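PDB 6TY0: p1 from Rice yellow mottle virus, which suppresses RNA silencing and is a multitask zinc-finger protein with a role in virus spread, the chain being its N-terminal part. Local coordinates for residues H32-T35 and W36-D39. Residues are numbered along the deposited sequence; the frame is centred on the assembly and turned at random.
Sequences HSQT and WDVD
T35 lays its methyl, CG2, over one face of the W36 indole, 3.9 Å from the centroid of the five-membered ring and 21° off its normal, a CH-pi contact between adjacent residues. With OG1 beside the T35 backbone N (chi1 -58°), CG2 falls beside the carbonyl carbon, on the side of W36, which places it over the indole; the two side chains run side by side in the same direction. The H32 imidazole has the carboxylate of D37 at its edge: CE1 lies 3.2 Å from D37 OD1, near the ring plane, with ring and carboxylate turned 58° against each other. At ND1 the imidazole donates to S33 O over 2.8 Å, almost exactly in its own plane, while ND1 also brushes W36 CB.

The same carbonyl takes a second bond from the opposite face of its plane, from W36 N at 3.2 Å, and D37 N in turn donates to Q34 O at 3.1 Å. Both amide donors stand above the carbonyl planes they address. These two bonds wind 33–37 into a short 3-10 turn beyond strand 26-32, and D37 then centres an inverse gamma turn. One water donates to H32 O and, at 3.1 Å, to D37 OD2, linking the end of strand 26-32 to the far end of the turn; D37 OD1 is hydrogen-bonded to T2 OG1.

Around the turn, W36 packs on F62, Y71 and the zinc ligand C92, and its side chain comes about 6 Å from a zinc ion held by C64, C67, C92 and C95. Q34 reaches E75 of the second subunit. The CE1 C-H, pointed at D37 OD1, is probably polarised by its two ring nitrogens. Two donors hold S33 O from opposite faces, and the H32 ND1 bond should limit rotation of the imidazole beside W36, the tryptophan that packs against the zinc site.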
ATOM      1  N   HIS A  32      -3.705  -3.168   1.160  1.00 31.46           N
ATOM      2  CA  HIS A  32      -3.901  -2.589   2.458  1.00 33.79           C
ATOM      3  C   HIS A  32      -3.596  -3.599   3.568  1.00 33.77           C
ATOM      4  O   HIS A  32      -3.530  -4.789   3.333  1.00 31.91           O
ATOM      5  CB  HIS A  32      -5.335  -2.075   2.565  1.00 32.48           C
ATOM      6  CG  HIS A  32      -6.375  -3.139   2.555  1.00 34.16           C
ATOM      7  ND1 HIS A  32      -6.633  -3.940   3.652  1.00 35.56           N
ATOM      8  CD2 HIS A  32      -7.288  -3.478   1.619  1.00 37.23           C
ATOM      9  CE1 HIS A  32      -7.665  -4.725   3.387  1.00 38.12           C
ATOM     10  NE2 HIS A  32      -8.064  -4.484   2.150  1.00 35.18           N
ATOM     11  N   SER A  33      -3.439  -3.080   4.766  1.00 33.88           N
ATOM     12  CA  SER A  33      -3.072  -3.835   5.938  1.00 35.20           C
ATOM     13  C   SER A  33      -4.274  -4.407   6.615  1.00 36.34           C
ATOM     14  O   SER A  33      -5.429  -4.228   6.191  1.00 33.07           O
ATOM     15  CB  SER A  33      -2.300  -2.920   6.914  1.00 36.53           C
ATOM     16  OG  SER A  33      -3.188  -1.998   7.525  1.00 35.61           O
ATOM     17  N   GLN A  34      -3.988  -5.090   7.717  1.00 37.54           N
ATOM     18  CA  GLN A  34      -4.996  -5.770   8.523  1.00 39.50           C
ATOM     19  C   GLN A  34      -6.017  -4.813   9.121  1.00 34.21           C
ATOM     20  O   GLN A  34      -7.160  -5.191   9.339  1.00 35.84           O
ATOM     21  CB  GLN A  34      -4.290  -6.548   9.651  1.00 43.25           C
ATOM     22  CG  GLN A  34      -3.398  -7.695   9.156  1.00 45.93           C
ATOM     23  CD  GLN A  34      -2.025  -7.325   8.545  1.00 52.38           C
ATOM     24  OE1 GLN A  34      -1.554  -6.169   8.548  1.00 46.91           O
ATOM     25  NE2 GLN A  34      -1.368  -8.358   8.002  1.00 52.70           N
ATOM     26  N   THR A  35      -5.599  -3.576   9.387  1.00 35.67           N
ATOM     27  CA  THR A  35      -6.497  -2.552   9.893  1.00 35.91           C
ATOM     28  C   THR A  35      -7.811  -2.493   9.091  1.00 37.02           C
ATOM     29  O   THR A  35      -8.875  -2.279   9.670  1.00 34.28           O
ATOM     30  CB  THR A  35      -5.762  -1.218   9.985  1.00 40.58           C
ATOM     31  OG1 THR A  35      -4.641  -1.404  10.834  1.00 40.26           O
ATOM     32  CG2 THR A  35      -6.628  -0.072  10.532  1.00 39.60           C
ATOM     33  N   TRP A  36      -7.748  -2.763   7.787  1.00 34.16           N
ATOM     34  CA  TRP A  36      -8.883  -2.533   6.890  1.00 32.28           C
ATOM     35  C   TRP A  36      -9.515  -3.821   6.359  1.00 36.37           C
ATOM     36  O   TRP A  36     -10.330  -3.782   5.421  1.00 34.90           O
ATOM     37  CB  TRP A  36      -8.433  -1.625   5.746  1.00 32.94           C
ATOM     38  CG  TRP A  36      -7.738  -0.437   6.254  1.00 30.03           C
ATOM     39  CD1 TRP A  36      -6.404  -0.213   6.227  1.00 30.58           C
ATOM     40  CD2 TRP A  36      -8.317   0.648   6.965  1.00 29.78           C
ATOM     41  NE1 TRP A  36      -6.125   0.963   6.821  1.00 29.53           N
ATOM     42  CE2 TRP A  36      -7.278   1.517   7.298  1.00 29.36           C
ATOM     43  CE3 TRP A  36      -9.626   0.981   7.338  1.00 32.82           C
ATOM     44  CZ2 TRP A  36      -7.485   2.701   7.986  1.00 29.37           C
ATOM     45  CZ3 TRP A  36      -9.827   2.160   8.019  1.00 32.02           C
ATOM     46  CH2 TRP A  36      -8.770   2.999   8.337  1.00 33.46           C
ATOM     47  N   ASP A  37      -9.148  -4.955   6.975  1.00 36.91           N
ATOM     48  CA  ASP A  37      -9.839  -6.235   6.753  1.00 38.87           C
ATOM     49  C   ASP A  37     -11.163  -6.289   7.515  1.00 42.80           C
ATOM     50  O   ASP A  37     -11.259  -6.912   8.576  1.00 42.11           O
ATOM     51  CB  ASP A  37      -8.963  -7.397   7.229  1.00 43.27           C
ATOM     52  CG  ASP A  37      -7.756  -7.623   6.333  1.00 49.72           C
ATOM     53  OD1 ASP A  37      -7.859  -7.392   5.106  1.00 48.98           O
ATOM     54  OD2 ASP A  37      -6.694  -8.029   6.860  1.00 53.85           O
ATOM     55  N   VAL A  38     -12.168  -5.608   6.984  1.00 43.52           N
ATOM     56  CA  VAL A  38     -13.491  -5.544   7.587  1.00 43.45           C
ATOM     57  C   VAL A  38     -14.499  -5.717   6.464  1.00 43.91           C
ATOM     58  O   VAL A  38     -14.138  -5.472   5.312  1.00 39.98           O
ATOM     59  CB  VAL A  38     -13.715  -4.207   8.328  1.00 45.04           C
ATOM     60  CG1 VAL A  38     -12.780  -4.093   9.508  1.00 42.15           C
ATOM     61  CG2 VAL A  38     -13.533  -3.016   7.388  1.00 44.04           C
ATOM     62  N   ASP A  39     -15.736  -6.123   6.789  1.00 46.10           N
ATOM     63  CA  ASP A  39     -16.746  -6.530   5.778  1.00 48.84           C
ATOM     64  C   ASP A  39     -17.079  -5.441   4.768  1.00 47.59           C
ATOM     65  O   ASP A  39     -17.322  -5.736   3.610  1.00 51.18           O
ATOM     66  CB  ASP A  39     -18.081  -6.950   6.433  1.00 52.05           C
ATOM     67  CG  ASP A  39     -18.065  -8.371   6.964  1.00 63.69           C
ATOM     68  OD1 ASP A  39     -16.993  -8.883   7.370  1.00 70.25           O
ATOM     69  OD2 ASP A  39     -19.147  -8.988   6.982  1.00 75.58           O
TER
HETATM   70  O   HOH W   1      -4.119  -7.137   5.364  1.00 55.00           O